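Local coordinates for flagellar hook associated protein type 3 FlgL (Legionella pneumophila subsp. pneumophila, PDB 5YTI), which probably serves as a structural component of the bacterial flagellum, as a hook-associated protein of the flagellin family, at residues 82-93 with 113-124; 132-140 with 176-184. All coordinates share one frame; numbering follows the deposited sequence.

Contact 1 of 2, residues 82-93 with 113-124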
loop_
_atom_site.group_PDB
_atom_site.type_symbol
_atom_site.label_atom_id
_atom_site.label_comp_id
_atom_site.label_asym_id
_atom_site.label_seq_id
_atom_site.Cartn_x
_atom_site.Cartn_y
_atom_site.Cartn_z
ATOM N N ASN A 82 1.787 -20.628 4.796
ATOM C CA ASN A 82 1.045 -21.314 3.704
ATOM C C ASN A 82 0.755 -20.358 2.542
ATOM O O ASN A 82 0.858 -20.717 1.376
ATOM C CB ASN A 82 -0.335 -21.841 4.182
ATOM C CG ASN A 82 -0.259 -23.045 5.106
ATOM O OD1 ASN A 82 0.678 -23.840 5.056
ATOM N ND2 ASN A 82 -1.275 -23.185 5.961
ATOM N N ALA A 83 0.324 -19.154 2.889
ATOM C CA ALA A 83 -0.101 -18.199 1.921
ATOM C C ALA A 83 1.085 -17.674 1.132
ATOM O O ALA A 83 0.929 -17.228 -0.023
ATOM C CB ALA A 83 -0.824 -17.063 2.603
ATOM N N VAL A 84 2.276 -17.712 1.723
ATOM C CA VAL A 84 3.469 -17.342 0.946
ATOM C C VAL A 84 3.724 -18.447 -0.084
ATOM O O VAL A 84 3.876 -18.176 -1.270
ATOM C CB VAL A 84 4.705 -17.065 1.832
ATOM C CG1 VAL A 84 5.993 -17.034 0.999
ATOM C CG2 VAL A 84 4.502 -15.765 2.602
ATOM N N ASN A 85 3.723 -19.691 0.373
ATOM C CA ASN A 85 3.792 -20.836 -0.529
ATOM C C ASN A 85 2.938 -20.675 -1.781
ATOM O O ASN A 85 3.418 -20.893 -2.904
ATOM C CB ASN A 85 3.363 -22.098 0.201
ATOM C CG ASN A 85 4.449 -22.625 1.094
ATOM O OD1 ASN A 85 5.618 -22.256 0.927
ATOM N ND2 ASN A 85 4.083 -23.489 2.048
ATOM N N SER A 86 1.677 -20.307 -1.583
ATOM C CA SER A 86 0.776 -20.104 -2.695
ATOM C C SER A 86 1.269 -18.978 -3.626
ATOM O O SER A 86 1.157 -19.076 -4.851
ATOM C CB SER A 86 -0.638 -19.812 -2.184
ATOM O OG SER A 86 -1.184 -20.926 -1.495
ATOM N N LEU A 87 1.822 -17.911 -3.061
ATOM C CA LEU A 87 2.238 -16.793 -3.871
ATOM C C LEU A 87 3.508 -17.092 -4.554
ATOM O O LEU A 87 3.757 -16.536 -5.607
ATOM C CB LEU A 87 2.432 -15.568 -3.015
ATOM C CG LEU A 87 1.086 -14.978 -2.588
ATOM C CD1 LEU A 87 1.206 -14.134 -1.321
ATOM C CD2 LEU A 87 0.509 -14.169 -3.747
ATOM N N HIS A 88 4.337 -17.944 -3.964
ATOM C CA HIS A 88 5.645 -18.260 -4.563
ATOM C C HIS A 88 5.470 -18.966 -5.897
ATOM O O HIS A 88 6.258 -18.796 -6.836
ATOM C CB HIS A 88 6.512 -19.117 -3.626
ATOM C CG HIS A 88 7.426 -18.309 -2.755
ATOM N ND1 HIS A 88 7.802 -18.710 -1.492
ATOM C CD2 HIS A 88 8.009 -17.100 -2.957
ATOM C CE1 HIS A 88 8.595 -17.797 -0.960
ATOM N NE2 HIS A 88 8.725 -16.803 -1.822
ATOM N N ARG A 89 4.395 -19.740 -5.944
ATOM C CA ARG A 89 4.025 -20.541 -7.080
ATOM C C ARG A 89 3.313 -19.620 -8.051
ATOM O O ARG A 89 3.636 -19.629 -9.241
ATOM C CB ARG A 89 3.137 -21.734 -6.648
ATOM C CG ARG A 89 2.572 -22.627 -7.764
ATOM C CD ARG A 89 3.626 -23.211 -8.721
ATOM N NE ARG A 89 2.991 -23.783 -9.919
ATOM C CZ ARG A 89 3.534 -23.810 -11.143
ATOM N NH1 ARG A 89 4.747 -23.335 -11.366
ATOM N NH2 ARG A 89 2.863 -24.324 -12.163
ATOM N N LEU A 90 2.379 -18.804 -7.568
ATOM C CA LEU A 90 1.776 -17.809 -8.447
ATOM C C LEU A 90 2.860 -16.979 -9.147
ATOM O O LEU A 90 2.659 -16.474 -10.252
ATOM C CB LEU A 90 0.811 -16.908 -7.675
ATOM C CG LEU A 90 -0.522 -17.576 -7.308
ATOM C CD1 LEU A 90 -1.197 -16.867 -6.155
ATOM C CD2 LEU A 90 -1.450 -17.653 -8.514
ATOM N N ARG A 91 4.019 -16.837 -8.521
ATOM C CA ARG A 91 5.071 -16.038 -9.119
ATOM C C ARG A 91 5.789 -16.839 -10.199
ATOM O O ARG A 91 6.151 -16.301 -11.241
ATOM C CB ARG A 91 6.046 -15.549 -8.050
ATOM C CG ARG A 91 7.345 -15.125 -8.662
ATOM C CD ARG A 91 8.158 -14.187 -7.816
ATOM N NE ARG A 91 9.349 -13.839 -8.589
ATOM C CZ ARG A 91 10.117 -12.796 -8.331
ATOM N NH1 ARG A 91 9.839 -12.011 -7.289
ATOM N NH2 ARG A 91 11.162 -12.546 -9.100
ATOM N N GLU A 92 6.008 -18.125 -9.933
ATOM C CA GLU A 92 6.557 -19.048 -10.940
ATOM C C GLU A 92 5.637 -18.983 -12.149
ATOM O O GLU A 92 6.073 -18.626 -13.248
ATOM C CB GLU A 92 6.649 -20.495 -10.423
ATOM C CG GLU A 92 7.733 -20.781 -9.375
ATOM C CD GLU A 92 7.826 -22.238 -8.916
ATOM O OE1 GLU A 92 6.940 -22.798 -8.210
ATOM O OE2 GLU A 92 8.854 -22.838 -9.237
ATOM N N ILE A 93 4.353 -19.261 -11.929
ATOM C CA ILE A 93 3.314 -19.124 -12.967
ATOM C C ILE A 93 3.370 -17.787 -13.726
ATOM O O ILE A 93 3.432 -17.799 -14.941
ATOM C CB ILE A 93 1.880 -19.320 -12.411
ATOM C CG1 ILE A 93 1.655 -20.772 -12.027
ATOM C CG2 ILE A 93 0.838 -18.918 -13.449
ATOM C CD1 ILE A 93 0.300 -21.075 -11.405
ATOM N N GLU A 113 -4.733 -23.683 -12.888
ATOM C CA GLU A 113 -3.965 -23.756 -11.658
ATOM C C GLU A 113 -4.111 -22.455 -10.868
ATOM O O GLU A 113 -4.423 -22.498 -9.681
ATOM C CB GLU A 113 -2.497 -24.047 -11.895
ATOM C CG GLU A 113 -1.832 -24.475 -10.600
ATOM C CD GLU A 113 -0.334 -24.625 -10.697
ATOM O OE1 GLU A 113 0.231 -24.320 -11.771
ATOM O OE2 GLU A 113 0.276 -25.048 -9.686
ATOM N N ALA A 114 -3.901 -21.311 -11.522
ATOM C CA ALA A 114 -4.076 -20.040 -10.841
ATOM C C ALA A 114 -5.444 -19.974 -10.192
ATOM O O ALA A 114 -5.559 -19.482 -9.078
ATOM C CB ALA A 114 -3.870 -18.867 -11.774
ATOM N N GLN A 115 -6.480 -20.494 -10.849
ATOM C CA GLN A 115 -7.813 -20.509 -10.220
ATOM C C GLN A 115 -7.807 -21.372 -8.962
ATOM O O GLN A 115 -8.438 -21.025 -7.983
ATOM C CB GLN A 115 -8.960 -20.906 -11.188
ATOM C CG GLN A 115 -10.398 -20.854 -10.601
ATOM C CD GLN A 115 -10.997 -19.436 -10.461
ATOM O OE1 GLN A 115 -11.006 -18.653 -11.424
ATOM N NE2 GLN A 115 -11.512 -19.111 -9.255
ATOM N N ALA A 116 -7.086 -22.484 -8.949
ATOM C CA ALA A 116 -6.996 -23.264 -7.701
ATOM C C ALA A 116 -6.274 -22.465 -6.608
ATOM O O ALA A 116 -6.697 -22.484 -5.453
ATOM C CB ALA A 116 -6.313 -24.597 -7.934
ATOM N N LEU A 117 -5.213 -21.740 -6.979
ATOM C CA LEU A 117 -4.449 -20.956 -6.009
ATOM C C LEU A 117 -5.271 -19.794 -5.457
ATOM O O LEU A 117 -5.316 -19.608 -4.249
ATOM C CB LEU A 117 -3.106 -20.503 -6.584
ATOM C CG LEU A 117 -2.177 -21.704 -6.864
ATOM C CD1 LEU A 117 -1.134 -21.423 -7.940
ATOM C CD2 LEU A 117 -1.484 -22.181 -5.597
ATOM N N LEU A 118 -5.959 -19.049 -6.312
ATOM C CA LEU A 118 -6.900 -18.045 -5.822
ATOM C C LEU A 118 -7.801 -18.658 -4.736
ATOM O O LEU A 118 -7.860 -18.148 -3.624
ATOM C CB LEU A 118 -7.750 -17.481 -6.963
ATOM C CG LEU A 118 -8.941 -16.581 -6.585
ATOM C CD1 LEU A 118 -8.494 -15.417 -5.732
ATOM C CD2 LEU A 118 -9.651 -16.051 -7.820
ATOM N N ASN A 119 -8.489 -19.750 -5.049
ATOM C CA ASN A 119 -9.394 -20.419 -4.099
ATOM C C ASN A 119 -8.652 -20.787 -2.801
ATOM O O ASN A 119 -9.189 -20.637 -1.699
ATOM C CB ASN A 119 -10.034 -21.691 -4.714
ATOM C CG ASN A 119 -10.917 -21.411 -5.950
ATOM O OD1 ASN A 119 -11.037 -20.269 -6.434
ATOM N ND2 ASN A 119 -11.552 -22.471 -6.458
ATOM N N GLN A 120 -7.413 -21.260 -2.939
ATOM C CA GLN A 120 -6.558 -21.568 -1.788
ATOM C C GLN A 120 -6.417 -20.333 -0.882
ATOM O O GLN A 120 -6.623 -20.406 0.324
ATOM C CB GLN A 120 -5.190 -22.086 -2.282
ATOM C CG GLN A 120 -4.323 -22.781 -1.232
ATOM C CD GLN A 120 -3.492 -23.936 -1.780
ATOM O OE1 GLN A 120 -3.811 -25.093 -1.509
ATOM N NE2 GLN A 120 -2.421 -23.638 -2.545
ATOM N N LEU A 121 -6.123 -19.185 -1.480
ATOM C CA LEU A 121 -5.885 -17.953 -0.728
ATOM C C LEU A 121 -7.141 -17.431 -0.073
ATOM O O LEU A 121 -7.083 -16.861 1.009
ATOM C CB LEU A 121 -5.269 -16.884 -1.616
ATOM C CG LEU A 121 -3.843 -17.162 -2.083
ATOM C CD1 LEU A 121 -3.469 -16.128 -3.104
ATOM C CD2 LEU A 121 -2.853 -17.095 -0.946
ATOM N N LEU A 122 -8.283 -17.639 -0.706
ATOM C CA LEU A 122 -9.564 -17.309 -0.048
ATOM C C LEU A 122 -9.851 -18.189 1.192
ATOM O O LEU A 122 -10.531 -17.752 2.118
ATOM C CB LEU A 122 -10.739 -17.409 -1.042
ATOM C CG LEU A 122 -10.691 -16.394 -2.181
ATOM C CD1 LEU A 122 -11.474 -16.826 -3.406
ATOM C CD2 LEU A 122 -11.178 -15.034 -1.691
ATOM N N ASP A 123 -9.370 -19.434 1.176
ATOM C CA ASP A 123 -9.597 -20.355 2.279
ATOM C C ASP A 123 -8.728 -19.831 3.421
ATOM O O ASP A 123 -9.206 -19.706 4.553
ATOM C CB ASP A 123 -9.230 -21.816 1.918
ATOM C CG ASP A 123 -10.234 -22.487 0.932
ATOM O OD1 ASP A 123 -11.182 -21.801 0.503
ATOM O OD2 ASP A 123 -10.079 -23.697 0.589
ATOM N N TYR A 124 -7.478 -19.460 3.108
ATOM C CA TYR A 124 -6.550 -18.940 4.132
ATOM C C TYR A 124 -7.073 -17.642 4.728
ATOM O O TYR A 124 -7.049 -17.442 5.941
ATOM C CB TYR A 124 -5.137 -18.732 3.573
ATOM C CG TYR A 124 -4.467 -19.966 2.963
ATOM C CD1 TYR A 124 -4.681 -21.247 3.471
ATOM C CD2 TYR A 124 -3.595 -19.837 1.909
ATOM C CE1 TYR A 124 -4.066 -22.366 2.928
ATOM C CE2 TYR A 124 -2.970 -20.944 1.357
ATOM C CZ TYR A 124 -3.209 -22.207 1.868
ATOM O OH TYR A 124 -2.585 -23.284 1.287
#

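Contact 2 of 2, residues 132-140 with 176-184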
loop_
_atom_site.group_PDB
_atom_site.type_symbol
_atom_site.label_atom_id
_atom_site.label_comp_id
_atom_site.label_asym_id
_atom_site.label_seq_id
_atom_site.Cartn_x
_atom_site.Cartn_y
_atom_site.Cartn_z
ATOM N N GLY A 132 -13.642 -21.406 16.361
ATOM C CA GLY A 132 -14.667 -21.420 15.330
ATOM C C GLY A 132 -15.039 -19.978 15.018
ATOM O O GLY A 132 -16.113 -19.716 14.489
ATOM N N SER A 133 -14.155 -19.039 15.369
ATOM C CA SER A 133 -14.274 -17.626 14.958
ATOM C C SER A 133 -13.151 -17.260 13.962
ATOM O O SER A 133 -12.074 -17.843 14.001
ATOM C CB SER A 133 -14.212 -16.712 16.180
ATOM O OG SER A 133 -13.041 -16.940 16.930
ATOM N N TYR A 134 -13.371 -16.301 13.074
ATOM C CA TYR A 134 -12.417 -16.085 11.973
ATOM C C TYR A 134 -11.145 -15.367 12.411
ATOM O O TYR A 134 -11.229 -14.423 13.172
ATOM C CB TYR A 134 -13.102 -15.320 10.849
ATOM C CG TYR A 134 -14.213 -16.110 10.211
ATOM C CD1 TYR A 134 -13.939 -17.097 9.261
ATOM C CD2 TYR A 134 -15.542 -15.886 10.562
ATOM C CE1 TYR A 134 -14.962 -17.832 8.676
ATOM C CE2 TYR A 134 -16.573 -16.616 9.988
ATOM C CZ TYR A 134 -16.282 -17.586 9.046
ATOM O OH TYR A 134 -17.312 -18.299 8.475
HETATM N N MSE A 135 -9.969 -15.784 11.939
HETATM C CA MSE A 135 -8.727 -15.140 12.416
HETATM C C MSE A 135 -8.485 -13.779 11.828
HETATM O O MSE A 135 -7.852 -12.942 12.472
HETATM C CB MSE A 135 -7.444 -15.984 12.340
HETATM C CG MSE A 135 -7.015 -16.554 11.007
HETATM SE SE MSE A 135 -5.141 -17.229 11.108
HETATM C CE MSE A 135 -5.239 -18.791 12.317
ATOM N N PHE A 136 -8.992 -13.509 10.633
ATOM C CA PHE A 136 -8.625 -12.266 9.961
ATOM C C PHE A 136 -9.790 -11.300 9.811
ATOM O O PHE A 136 -9.817 -10.459 8.929
ATOM C CB PHE A 136 -8.043 -12.572 8.586
ATOM C CG PHE A 136 -6.755 -13.333 8.623
ATOM C CD1 PHE A 136 -5.668 -12.848 9.324
ATOM C CD2 PHE A 136 -6.616 -14.515 7.924
ATOM C CE1 PHE A 136 -4.466 -13.542 9.355
ATOM C CE2 PHE A 136 -5.416 -15.207 7.947
ATOM C CZ PHE A 136 -4.340 -14.720 8.664
ATOM N N SER A 137 -10.757 -11.407 10.694
ATOM C CA SER A 137 -11.938 -10.585 10.571
ATOM C C SER A 137 -11.932 -9.377 11.500
ATOM O O SER A 137 -12.773 -8.489 11.359
ATOM C CB SER A 137 -13.158 -11.431 10.873
ATOM O OG SER A 137 -12.938 -12.131 12.075
ATOM N N GLY A 138 -10.995 -9.330 12.444
ATOM C CA GLY A 138 -10.944 -8.224 13.406
ATOM C C GLY A 138 -11.902 -8.459 14.542
ATOM O O GLY A 138 -12.164 -9.582 14.888
ATOM N N SER A 139 -12.450 -7.412 15.130
ATOM C CA SER A 139 -13.363 -7.616 16.259
ATOM C C SER A 139 -14.618 -8.397 15.866
ATOM O O SER A 139 -15.278 -8.939 16.739
ATOM C CB SER A 139 -13.828 -6.298 16.841
ATOM O OG SER A 139 -15.025 -5.921 16.193
ATOM N N LYS A 140 -14.972 -8.419 14.581
ATOM C CA LYS A 140 -16.194 -9.104 14.116
ATOM C C LYS A 140 -16.019 -10.608 13.999
ATOM O O LYS A 140 -16.073 -11.163 12.913
ATOM C CB LYS A 140 -16.661 -8.514 12.782
ATOM C CG LYS A 140 -17.725 -7.432 12.944
ATOM C CD LYS A 140 -17.369 -6.131 12.237
ATOM C CE LYS A 140 -17.400 -6.247 10.720
ATOM N NZ LYS A 140 -18.691 -5.818 10.123
ATOM N N ASN A 176 -3.766 -10.686 16.964
ATOM C CA ASN A 176 -4.310 -10.969 15.640
ATOM C C ASN A 176 -3.905 -9.902 14.672
ATOM O O ASN A 176 -3.380 -8.853 15.055
ATOM C CB ASN A 176 -5.845 -11.063 15.675
ATOM C CG ASN A 176 -6.518 -9.746 16.006
ATOM O OD1 ASN A 176 -6.240 -9.118 17.016
ATOM N ND2 ASN A 176 -7.432 -9.341 15.163
ATOM N N ASP A 177 -4.143 -10.189 13.401
ATOM C CA ASP A 177 -4.084 -9.174 12.358
ATOM C C ASP A 177 -5.422 -9.182 11.617
ATOM O O ASP A 177 -6.258 -10.063 11.853
ATOM C CB ASP A 177 -2.936 -9.438 11.402
ATOM C CG ASP A 177 -1.578 -9.365 12.072
ATOM O OD1 ASP A 177 -1.135 -10.393 12.631
ATOM O OD2 ASP A 177 -0.923 -8.296 11.999
ATOM N N THR A 178 -5.642 -8.199 10.744
ATOM C CA THR A 178 -6.929 -8.099 10.067
ATOM C C THR A 178 -6.805 -8.072 8.556
ATOM O O THR A 178 -5.835 -7.562 8.004
ATOM C CB THR A 178 -7.770 -6.903 10.584
ATOM O OG1 THR A 178 -7.175 -5.654 10.207
ATOM C CG2 THR A 178 -7.889 -6.987 12.088
ATOM N N GLY A 179 -7.823 -8.624 7.903
ATOM C CA GLY A 179 -7.790 -8.939 6.472
ATOM C C GLY A 179 -7.557 -7.742 5.598
ATOM O O GLY A 179 -6.941 -7.863 4.536
ATOM N N ASP A 180 -8.040 -6.585 6.046
ATOM C CA ASP A 180 -7.840 -5.349 5.301
ATOM C C ASP A 180 -6.350 -5.040 5.252
ATOM O O ASP A 180 -5.827 -4.629 4.228
ATOM C CB ASP A 180 -8.610 -4.184 5.920
ATOM C CG ASP A 180 -8.021 -3.746 7.261
ATOM O OD1 ASP A 180 -7.967 -4.604 8.183
ATOM O OD2 ASP A 180 -7.610 -2.561 7.380
ATOM N N ASN A 181 -5.645 -5.283 6.347
ATOM C CA ASN A 181 -4.198 -5.118 6.309
ATOM C C ASN A 181 -3.497 -6.261 5.580
ATOM O O ASN A 181 -2.635 -6.005 4.764
ATOM C CB ASN A 181 -3.604 -4.957 7.705
ATOM C CG ASN A 181 -2.160 -4.571 7.660
ATOM O OD1 ASN A 181 -1.764 -3.683 6.912
ATOM N ND2 ASN A 181 -1.355 -5.261 8.411
ATOM N N VAL A 182 -3.864 -7.515 5.844
ATOM C CA VAL A 182 -3.084 -8.629 5.299
ATOM C C VAL A 182 -3.313 -8.880 3.813
ATOM O O VAL A 182 -2.366 -9.051 3.076
ATOM C CB VAL A 182 -3.335 -9.931 6.060
ATOM C CG1 VAL A 182 -2.554 -11.055 5.415
ATOM C CG2 VAL A 182 -2.940 -9.776 7.513
ATOM N N PHE A 183 -4.572 -8.844 3.383
ATOM C CA PHE A 183 -4.943 -9.271 2.044
ATOM C C PHE A 183 -5.443 -8.206 1.080
ATOM O O PHE A 183 -5.308 -8.386 -0.115
ATOM C CB PHE A 183 -6.020 -10.346 2.161
ATOM C CG PHE A 183 -5.566 -11.580 2.885
ATOM C CD1 PHE A 183 -4.852 -12.546 2.232
ATOM C CD2 PHE A 183 -5.879 -11.770 4.216
ATOM C CE1 PHE A 183 -4.433 -13.685 2.899
ATOM C CE2 PHE A 183 -5.470 -12.904 4.896
ATOM C CZ PHE A 183 -4.747 -13.869 4.238
HETATM N N MSE A 184 -6.027 -7.113 1.561
HETATM C CA MSE A 184 -6.752 -6.205 0.650
HETATM C C MSE A 184 -6.019 -4.973 0.167
HETATM O O MSE A 184 -6.122 -4.593 -1.003
HETATM C CB MSE A 184 -8.078 -5.745 1.231
HETATM C CG MSE A 184 -8.847 -6.878 1.911
HETATM SE SE MSE A 184 -9.781 -8.084 0.655
HETATM C CE MSE A 184 -10.612 -6.658 -0.416
#

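Contact 1 of 2, residues 82-93 with 113-124
Leu117 enters a pocket formed by Ser86, Arg89, Leu90 and Ile93, and Ser86 in return sits among Leu117, Gln120, Leu121 and Tyr124. These reciprocal knobs-into-holes mark an antiparallel, coiled-coil-like helix pair in the N-terminal helical region of the flagellin family. The axes of the two short segments, 82-93 and 113-124, run at 161° with a closest approach of 10.0 Å, and the pair buries 575 Å² in all.

The tightly packed part is aliphatic. Leu90 and Leu117 lie alongside each other pointing opposite ways, Leu90 CD2 lying 3.8 Å from Leu117 CB, whereas Leu90 meets Leu121 tip to tip, CD1 to CD1 at 3.9 Å. Ile93 CD1 closes the far end against Leu117 CD1, and the small Ala83 and Ala114 pack against Leu121 and Leu90 respectively. Helix 296-307 covers this inner side through Met303 on Ile93 and Ile304 on Ala114, while Ile338 of helix 316-374 packs on Leu87.

The looser, partly exposed margin is polar, and Arg89 there holds Glu113 side-on. Its NE donates almost straight (177°) to OE2 of Glu113, within the guanidinium plane. Its NH2 reaches OE1 of Glu113 at 2.7 Å on the syn lone pair. Two bonds to two oxygens should limit rotation of the carboxylate, although the two planes remain clearly turned from each other. The bend of Arg89 at chi2 (55°) carries the guanidinium over Ile93 CG1, so that this carbon covers one of its faces. Where the margin turns into the packed interior, Gln120 NE2 makes a weak hydrogen bond to OG of the buried Ser86. The Tyr124 ring receives Asn82 CB over one face, a CH-pi contact 4.0 Å from the centroid, while Ser86 OG lies at the ring edge.

Contact 2 of 2, residues 132-140 with 176-184
Phe136 and Phe183 form a T-shaped pair in which the edge of Phe183 points at the face of Phe136. Their planes stand at 74° with centroids 5.3 Å apart, and the closest approach, Phe183 CE2 to Phe136 CD2, is 3.6 Å. Met135 CG lies over the opposite face of Phe136, so the ring is sandwiched between its own neighbour in the chain and the incoming edge. A chi1 of -65° sets CG of Phe136 beside its backbone N, and from there the ring presents its other face to Phe183.

The backbone adds a hydrogen bond: Gly179 N donates to Phe136 O at 2.9 Å, with the donor tilted 31° from the carbonyl plane. That bond ties the loop to the first residue of helix 179-184, just after the N-cap position held by Thr178. Close by, Thr178 CG2 packs 3.5 Å from Gly138 CA.

The Tyr156 hydroxyl from strand 154-156 also bonds to Phe136 O. Helix 49-96 borders the aromatic pair through Ile79 on Phe136, and helix 296-307 meets Phe183 through Ile296.

How the contacts relate
The two contacts lie in series along the chain: contact 1 closes before contact 2 opens, and their centres are 19 Å apart. Helix 49-96 runs past both, supplying segment 82-93 to contact 1 and Glu76, Ile79 and Leu80 to contact 2; helix 296-307 likewise touches each. Helix 104-125, which carries 113-124, leads into the loop holding 132-140, and the contacts meet directly where Tyr124 O packs 3.4 Å from Phe136 CE2. Contact 1 therefore pairs two helices, while contact 2 alone packs the succeeding loop and short helix 179-184, reached after strands 146-148 to 171-174, against helix 49-96 and strand 154-156.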